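Local coordinates for protein putative alpha-L-fucosidase (Bacteroides thetaiotaomicron, PDB 4H41) that is a putative alpha-L-fucosidase, a hydrolase that probably takes part in the breakdown of host glycans, at residues 34-44 / 67-78. Sequence-based numbering, arbitrary orientation.
Sequences ITGTFLDEISH and GIDTVIMIRSGY. With 1PE (pentaethylene glycol), chain N.
Thr37 N and Leu39 N donate to Thr70 O and Ile72 O, binding strands 34-39 and 70-73 as parallel neighbours in an eight-stranded TIM-type barrel, the two ends of a beta-alpha-beta unit that passes through helix 53-65. The backbone ladder runs from Asp69 N on Thr35 O to Ile72 O, which takes Leu39 N at 2.8 Å. Beyond the strands the loops stay joined: Ile74 N and Glu41 N meet Leu39 O from opposite faces of its plane, and at the cis peptide between Glu41 and Ile42, Glu41 O accepts from Arg75 N while Ile42 N donates to Arg75 O.

Apolar packing covers both faces of the sheet. On one, Phe38 lays CE1 against Ile72 CG2 at 3.6 Å, while Ile74 CD1 sits over a ring face. On the other, Leu39 CD1 meets Val71 CB, with Met63 and Trp56 of helix 53-65 packing nearby.

The polar end belongs to Arg75. Bent at chi3 (66°), its chain brings the guanidinium flat onto His44, planes 10° apart and centres 3.5 Å apart; Ile74 CG2 lies over the opposite face, offset toward its rim. In its plane, NH1 donates to Ile42 O (2.9 Å) and to a water that also binds Asp40 OD1 and His44 N. Shortened to an alanine, Arg75 would lose its guanidinium, which would probably leave Ile42 O without this donor and one face of the His44 ring without its stacking partner. His44 in turn points an edge at the face of Tyr78, centroids 4.5 Å apart, and its NE2 hydrogen-bonds Asp122. Pentaethylene glycol, probably from the crystallisation liquor, covers the His44 face opposite Arg75, its OH2 hydrogen-bonded to His44 ND1 at 2.7 Å.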
ATOM      1  N   ILE B  34     -25.947   1.730  -4.430  1.00 16.36           N
ATOM      2  CA  ILE B  34     -25.422   2.211  -3.137  1.00 15.39           C
ATOM      3  C   ILE B  34     -26.033   3.586  -2.871  1.00 17.12           C
ATOM      4  O   ILE B  34     -25.866   4.508  -3.673  1.00 19.90           O
ATOM      5  CB  ILE B  34     -23.865   2.226  -3.157  1.00 17.97           C
ATOM      6  CG1 ILE B  34     -23.346   0.771  -3.131  1.00 18.83           C
ATOM      7  CG2 ILE B  34     -23.316   2.980  -1.941  1.00 17.79           C
ATOM      8  CD1 ILE B  34     -21.951   0.628  -3.541  1.00 20.78           C
ATOM      9  N   THR B  35     -26.772   3.717  -1.803  1.00 14.31           N
ATOM     10  CA  THR B  35     -27.414   4.983  -1.464  1.00 16.19           C
ATOM     11  C   THR B  35     -26.973   5.510  -0.092  1.00 19.90           C
ATOM     12  O   THR B  35     -27.481   6.520   0.361  1.00 18.39           O
ATOM     13  CB  THR B  35     -28.939   4.865  -1.541  1.00 22.05           C
ATOM     14  OG1 THR B  35     -29.354   3.880  -0.595  1.00 20.19           O
ATOM     15  CG2 THR B  35     -29.435   4.591  -2.964  1.00 23.68           C
ATOM     16  N   GLY B  36     -25.999   4.868   0.517  1.00 18.08           N
ATOM     17  CA  GLY B  36     -25.394   5.338   1.749  1.00 17.37           C
ATOM     18  C   GLY B  36     -23.930   5.008   1.815  1.00 18.46           C
ATOM     19  O   GLY B  36     -23.448   4.067   1.164  1.00 16.72           O
ATOM     20  N   THR B  37     -23.160   5.826   2.576  1.00 15.77           N
ATOM     21  CA  THR B  37     -21.769   5.522   2.807  1.00 16.24           C
ATOM     22  C   THR B  37     -21.395   5.867   4.204  1.00 18.16           C
ATOM     23  O   THR B  37     -21.919   6.832   4.784  1.00 17.20           O
ATOM     24  CB  THR B  37     -20.823   6.239   1.821  1.00 20.81           C
ATOM     25  OG1 THR B  37     -19.472   5.809   2.063  1.00 18.37           O
ATOM     26  CG2 THR B  37     -20.917   7.727   1.898  1.00 18.84           C
ATOM     27  N   PHE B  38     -20.469   5.082   4.743  1.00 15.29           N
ATOM     28  CA  PHE B  38     -19.780   5.462   5.950  1.00 15.43           C
ATOM     29  C   PHE B  38     -18.868   6.607   5.630  1.00 19.28           C
ATOM     30  O   PHE B  38     -18.457   6.813   4.475  1.00 16.31           O
ATOM     31  CB  PHE B  38     -18.977   4.330   6.560  1.00 14.99           C
ATOM     32  CG  PHE B  38     -19.867   3.291   7.193  1.00 17.24           C
ATOM     33  CD1 PHE B  38     -20.349   3.460   8.486  1.00 17.04           C
ATOM     34  CD2 PHE B  38     -20.268   2.170   6.485  1.00 19.75           C
ATOM     35  CE1 PHE B  38     -21.148   2.490   9.083  1.00 18.84           C
ATOM     36  CE2 PHE B  38     -21.086   1.195   7.083  1.00 21.77           C
ATOM     37  CZ  PHE B  38     -21.538   1.373   8.371  1.00 19.36           C
ATOM     38  N   LEU B  39     -18.556   7.345   6.669  1.00 15.96           N
ATOM     39  CA  LEU B  39     -17.560   8.398   6.735  1.00 16.75           C
ATOM     40  C   LEU B  39     -16.577   7.816   7.716  1.00 21.13           C
ATOM     41  O   LEU B  39     -16.922   7.705   8.891  1.00 20.01           O
ATOM     42  CB  LEU B  39     -18.173   9.730   7.226  1.00 18.33           C
ATOM     43  CG  LEU B  39     -19.383  10.258   6.482  1.00 21.19           C
ATOM     44  CD1 LEU B  39     -20.061  11.333   7.296  1.00 21.96           C
ATOM     45  CD2 LEU B  39     -19.003  10.747   5.118  1.00 19.27           C
ATOM     46  N   ASP B  40     -15.359   7.449   7.285  1.00 16.08           N
ATOM     47  CA  ASP B  40     -14.440   6.691   8.115  1.00 16.66           C
ATOM     48  C   ASP B  40     -13.693   7.537   9.129  1.00 19.53           C
ATOM     49  O   ASP B  40     -12.477   7.723   9.042  1.00 22.19           O
ATOM     50  CB  ASP B  40     -13.462   5.911   7.241  1.00 18.33           C
ATOM     51  CG  ASP B  40     -12.639   4.909   8.033  1.00 22.47           C
ATOM     52  OD1 ASP B  40     -13.165   4.357   9.030  1.00 22.21           O
ATOM     53  OD2 ASP B  40     -11.487   4.663   7.643  1.00 23.28           O
ATOM     54  N   GLU B  41     -14.431   8.024  10.125  1.00 17.71           N
ATOM     55  CA  GLU B  41     -13.935   8.768  11.264  1.00 19.28           C
ATOM     56  C   GLU B  41     -14.611   8.213  12.516  1.00 22.37           C
ATOM     57  O   GLU B  41     -15.817   8.166  12.485  1.00 18.64           O
ATOM     58  CB  GLU B  41     -14.315  10.260  11.128  1.00 20.54           C
ATOM     59  CG  GLU B  41     -13.657  10.957   9.960  1.00 26.91           C
ATOM     60  CD  GLU B  41     -12.201  11.313  10.126  1.00 32.77           C
ATOM     61  OE1 GLU B  41     -11.643  11.130  11.236  1.00 27.05           O
ATOM     62  OE2 GLU B  41     -11.636  11.821   9.130  1.00 29.14           O
ATOM     63  N   ILE B  42     -13.912   7.838  13.609  1.00 18.96           N
ATOM     64  CA  ILE B  42     -12.478   7.651  13.703  1.00 17.08           C
ATOM     65  C   ILE B  42     -12.146   6.301  13.101  1.00 17.77           C
ATOM     66  O   ILE B  42     -12.696   5.302  13.534  1.00 18.20           O
ATOM     67  CB  ILE B  42     -11.967   7.725  15.160  1.00 19.89           C
ATOM     68  CG1 ILE B  42     -12.246   9.094  15.812  1.00 19.45           C
ATOM     69  CG2 ILE B  42     -10.489   7.373  15.205  1.00 19.42           C
ATOM     70  CD1 ILE B  42     -11.599  10.321  15.137  1.00 20.13           C
ATOM     71  N   SER B  43     -11.226   6.248  12.146  1.00 16.91           N
ATOM     72  CA  SER B  43     -10.879   4.997  11.482  1.00 17.39           C
ATOM     73  C   SER B  43     -10.098   4.062  12.366  1.00 20.36           C
ATOM     74  O   SER B  43      -9.220   4.488  13.081  1.00 19.35           O
ATOM     75  CB  SER B  43     -10.046   5.282  10.243  1.00 20.80           C
ATOM     76  OG  SER B  43      -9.776   4.103   9.518  1.00 21.27           O
ATOM     77  N   HIS B  44     -10.385   2.776  12.277  1.00 16.88           N
ATOM     78  CA  HIS B  44      -9.559   1.789  12.956  1.00 17.29           C
ATOM     79  C   HIS B  44      -8.252   1.504  12.202  1.00 19.32           C
ATOM     80  O   HIS B  44      -7.242   1.163  12.832  1.00 20.68           O
ATOM     81  CB  HIS B  44     -10.289   0.448  13.036  1.00 17.96           C
ATOM     82  CG  HIS B  44     -11.348   0.348  14.094  1.00 21.04           C
ATOM     83  ND1 HIS B  44     -12.324  -0.627  14.017  1.00 21.88           N
ATOM     84  CD2 HIS B  44     -11.512   1.031  15.246  1.00 21.56           C
ATOM     85  CE1 HIS B  44     -13.071  -0.473  15.104  1.00 22.55           C
ATOM     86  NE2 HIS B  44     -12.601   0.492  15.878  1.00 22.70           N
ATOM     87  N   GLY B  67     -26.361   9.478  -6.212  1.00 18.60           N
ATOM     88  CA  GLY B  67     -27.574   9.190  -5.460  1.00 19.33           C
ATOM     89  C   GLY B  67     -27.387   8.739  -4.034  1.00 21.28           C
ATOM     90  O   GLY B  67     -28.308   8.181  -3.451  1.00 18.76           O
ATOM     91  N   ILE B  68     -26.249   9.049  -3.420  1.00 18.33           N
ATOM     92  CA  ILE B  68     -26.082   8.761  -2.006  1.00 18.06           C
ATOM     93  C   ILE B  68     -27.007   9.750  -1.268  1.00 20.98           C
ATOM     94  O   ILE B  68     -27.027  10.942  -1.575  1.00 18.96           O
ATOM     95  CB  ILE B  68     -24.609   8.801  -1.568  1.00 20.45           C
ATOM     96  CG1 ILE B  68     -23.901   7.474  -2.016  1.00 19.85           C
ATOM     97  CG2 ILE B  68     -24.474   9.020  -0.045  1.00 18.38           C
ATOM     98  CD1 ILE B  68     -22.443   7.485  -1.969  1.00 27.66           C
ATOM     99  N   ASP B  69     -27.801   9.238  -0.335  1.00 18.26           N
ATOM    100  CA  ASP B  69     -28.726  10.073   0.437  1.00 17.98           C
ATOM    101  C   ASP B  69     -28.479   9.970   1.941  1.00 22.20           C
ATOM    102  O   ASP B  69     -29.213  10.610   2.717  1.00 21.41           O
ATOM    103  CB  ASP B  69     -30.181   9.692   0.099  1.00 19.96           C
ATOM    104  CG  ASP B  69     -30.634   8.262   0.401  1.00 31.16           C
ATOM    105  OD1 ASP B  69     -30.156   7.676   1.397  1.00 21.92           O
ATOM    106  OD2 ASP B  69     -31.503   7.756  -0.323  1.00 39.18           O
ATOM    107  N   THR B  70     -27.553   9.111   2.362  1.00 18.74           N
ATOM    108  CA  THR B  70     -27.278   8.823   3.770  1.00 18.35           C
ATOM    109  C   THR B  70     -25.791   8.749   4.008  1.00 19.67           C
ATOM    110  O   THR B  70     -25.096   8.087   3.259  1.00 19.44           O
ATOM    111  CB  THR B  70     -27.940   7.489   4.151  1.00 23.49           C
ATOM    112  OG1 THR B  70     -29.352   7.586   3.982  1.00 26.40           O
ATOM    113  CG2 THR B  70     -27.669   7.088   5.587  1.00 24.90           C
ATOM    114  N   VAL B  71     -25.298   9.434   5.039  1.00 16.26           N
ATOM    115  CA  VAL B  71     -23.879   9.370   5.426  1.00 16.17           C
ATOM    116  C   VAL B  71     -23.807   8.984   6.892  1.00 20.03           C
ATOM    117  O   VAL B  71     -24.604   9.473   7.722  1.00 19.10           O
ATOM    118  CB  VAL B  71     -23.113  10.657   5.108  1.00 20.94           C
ATOM    119  CG1 VAL B  71     -23.026  10.872   3.610  1.00 20.65           C
ATOM    120  CG2 VAL B  71     -23.747  11.875   5.794  1.00 20.95           C
ATOM    121  N   ILE B  72     -22.909   8.057   7.208  1.00 14.96           N
ATOM    122  CA  ILE B  72     -22.815   7.490   8.541  1.00 15.30           C
ATOM    123  C   ILE B  72     -21.424   7.678   9.095  1.00 18.03           C
ATOM    124  O   ILE B  72     -20.484   6.999   8.618  1.00 18.45           O
ATOM    125  CB  ILE B  72     -23.163   5.987   8.531  1.00 16.87           C
ATOM    126  CG1 ILE B  72     -24.548   5.700   7.874  1.00 19.19           C
ATOM    127  CG2 ILE B  72     -23.064   5.444   9.963  1.00 18.35           C
ATOM    128  CD1 ILE B  72     -24.462   4.912   6.595  1.00 19.22           C
HETATM  129  N   MSE B  73     -21.278   8.512  10.137  1.00 18.11           N
HETATM  130  CA  MSE B  73     -19.956   8.711  10.755  1.00 16.42           C
HETATM  131  C   MSE B  73     -19.705   7.500  11.592  1.00 21.02           C
HETATM  132  O   MSE B  73     -20.472   7.231  12.498  1.00 22.15           O
HETATM  133  CB  MSE B  73     -19.926   9.996  11.573  1.00 18.56           C
HETATM  134  CG  MSE B  73     -18.493  10.418  11.890  1.00 22.78           C
HETATM  135 SE   MSE B  73     -18.502  11.946  13.089  0.75 26.29          SE
HETATM  136  CE  MSE B  73     -19.306  11.090  14.512  1.00 20.46           C
ATOM    137  N   ILE B  74     -18.733   6.700  11.228  1.00 16.39           N
ATOM    138  CA  ILE B  74     -18.638   5.327  11.749  1.00 15.57           C
ATOM    139  C   ILE B  74     -18.449   5.206  13.266  1.00 19.23           C
ATOM    140  O   ILE B  74     -19.085   4.342  13.858  1.00 19.65           O
ATOM    141  CB  ILE B  74     -17.587   4.505  10.942  1.00 16.83           C
ATOM    142  CG1 ILE B  74     -17.803   2.999  11.134  1.00 17.44           C
ATOM    143  CG2 ILE B  74     -16.175   4.925  11.262  1.00 18.01           C
ATOM    144  CD1 ILE B  74     -17.066   2.111  10.103  1.00 19.60           C
ATOM    145  N   ARG B  75     -17.652   6.065  13.910  1.00 15.86           N
ATOM    146  CA  ARG B  75     -17.511   6.027  15.367  1.00 15.90           C
ATOM    147  C   ARG B  75     -17.053   7.374  15.865  1.00 20.32           C
ATOM    148  O   ARG B  75     -16.006   7.911  15.453  1.00 19.54           O
ATOM    149  CB  ARG B  75     -16.619   4.889  15.866  1.00 17.76           C
ATOM    150  CG  ARG B  75     -15.196   4.888  15.354  1.00 20.12           C
ATOM    151  CD  ARG B  75     -14.514   3.562  15.624  1.00 21.06           C
ATOM    152  NE  ARG B  75     -15.104   2.441  14.887  1.00 21.46           N
ATOM    153  CZ  ARG B  75     -14.796   2.059  13.647  1.00 22.68           C
ATOM    154  NH1 ARG B  75     -13.885   2.724  12.938  1.00 17.50           N
ATOM    155  NH2 ARG B  75     -15.413   1.023  13.093  1.00 23.62           N
ATOM    156  N   SER B  76     -17.888   7.980  16.724  1.00 19.18           N
ATOM    157  CA  SER B  76     -17.671   9.319  17.218  1.00 18.44           C
ATOM    158  C   SER B  76     -16.376   9.476  18.020  1.00 21.92           C
ATOM    159  O   SER B  76     -15.870  10.590  18.168  1.00 22.50           O
ATOM    160  CB  SER B  76     -18.869   9.788  18.034  1.00 18.39           C
ATOM    161  OG  SER B  76     -19.182   8.902  19.092  1.00 23.91           O
ATOM    162  N   GLY B  77     -15.837   8.368  18.472  1.00 20.32           N
ATOM    163  CA  GLY B  77     -14.492   8.298  18.982  1.00 20.81           C
ATOM    164  C   GLY B  77     -13.982   6.879  18.983  1.00 23.54           C
ATOM    165  O   GLY B  77     -14.751   5.913  18.849  1.00 20.43           O
ATOM    166  N   TYR B  78     -12.691   6.754  19.078  1.00 21.23           N
ATOM    167  CA  TYR B  78     -12.034   5.463  19.170  1.00 20.02           C
ATOM    168  C   TYR B  78     -10.900   5.599  20.177  1.00 23.17           C
ATOM    169  O   TYR B  78      -9.930   6.319  19.913  1.00 19.89           O
ATOM    170  CB  TYR B  78     -11.558   4.982  17.811  1.00 19.25           C
ATOM    171  CG  TYR B  78     -10.810   3.675  17.911  1.00 22.96           C
ATOM    172  CD1 TYR B  78     -11.361   2.576  18.574  1.00 24.53           C
ATOM    173  CD2 TYR B  78      -9.518   3.555  17.420  1.00 23.79           C
ATOM    174  CE1 TYR B  78     -10.653   1.389  18.718  1.00 24.35           C
ATOM    175  CE2 TYR B  78      -8.801   2.366  17.551  1.00 25.61           C
ATOM    176  CZ  TYR B  78      -9.371   1.291  18.208  1.00 29.44           C
ATOM    177  OH  TYR B  78      -8.676   0.136  18.421  1.00 31.11           O
TER
HETATM  178  OH2 1PE N 402     -13.122  -2.574  12.334  1.00 67.35           O
HETATM  179  C12 1PE N 402     -11.856  -3.211  12.434  1.00 69.92           C
HETATM  180  C22 1PE N 402     -11.808  -4.140  13.600  1.00 72.17           C
HETATM  181  OH3 1PE N 402     -10.457  -4.405  13.961  1.00 72.32           O
HETATM  182  C13 1PE N 402      -9.351  -4.573  16.075  1.00 64.82           C
HETATM  183  C23 1PE N 402     -10.327  -5.196  15.141  1.00 68.91           C
HETATM  184  OH4 1PE N 402      -9.847  -3.337  16.594  1.00 60.16           O
HETATM  185  C14 1PE N 402      -7.919  -2.024  15.858  1.00 58.56           C
HETATM  186  C24 1PE N 402      -9.413  -2.136  15.959  1.00 57.50           C
HETATM  187  OH5 1PE N 402      -7.491  -0.673  15.952  1.00 61.55           O
HETATM  188  C15 1PE N 402      -5.488   0.086  17.059  1.00 67.32           C
HETATM  189  C25 1PE N 402      -6.086  -0.501  15.816  1.00 64.76           C
HETATM  190  OH6 1PE N 402      -4.104   0.333  16.869  1.00 70.71           O
HETATM  191  O   HOH W   1     -12.641   2.114  10.336  1.00 19.76           O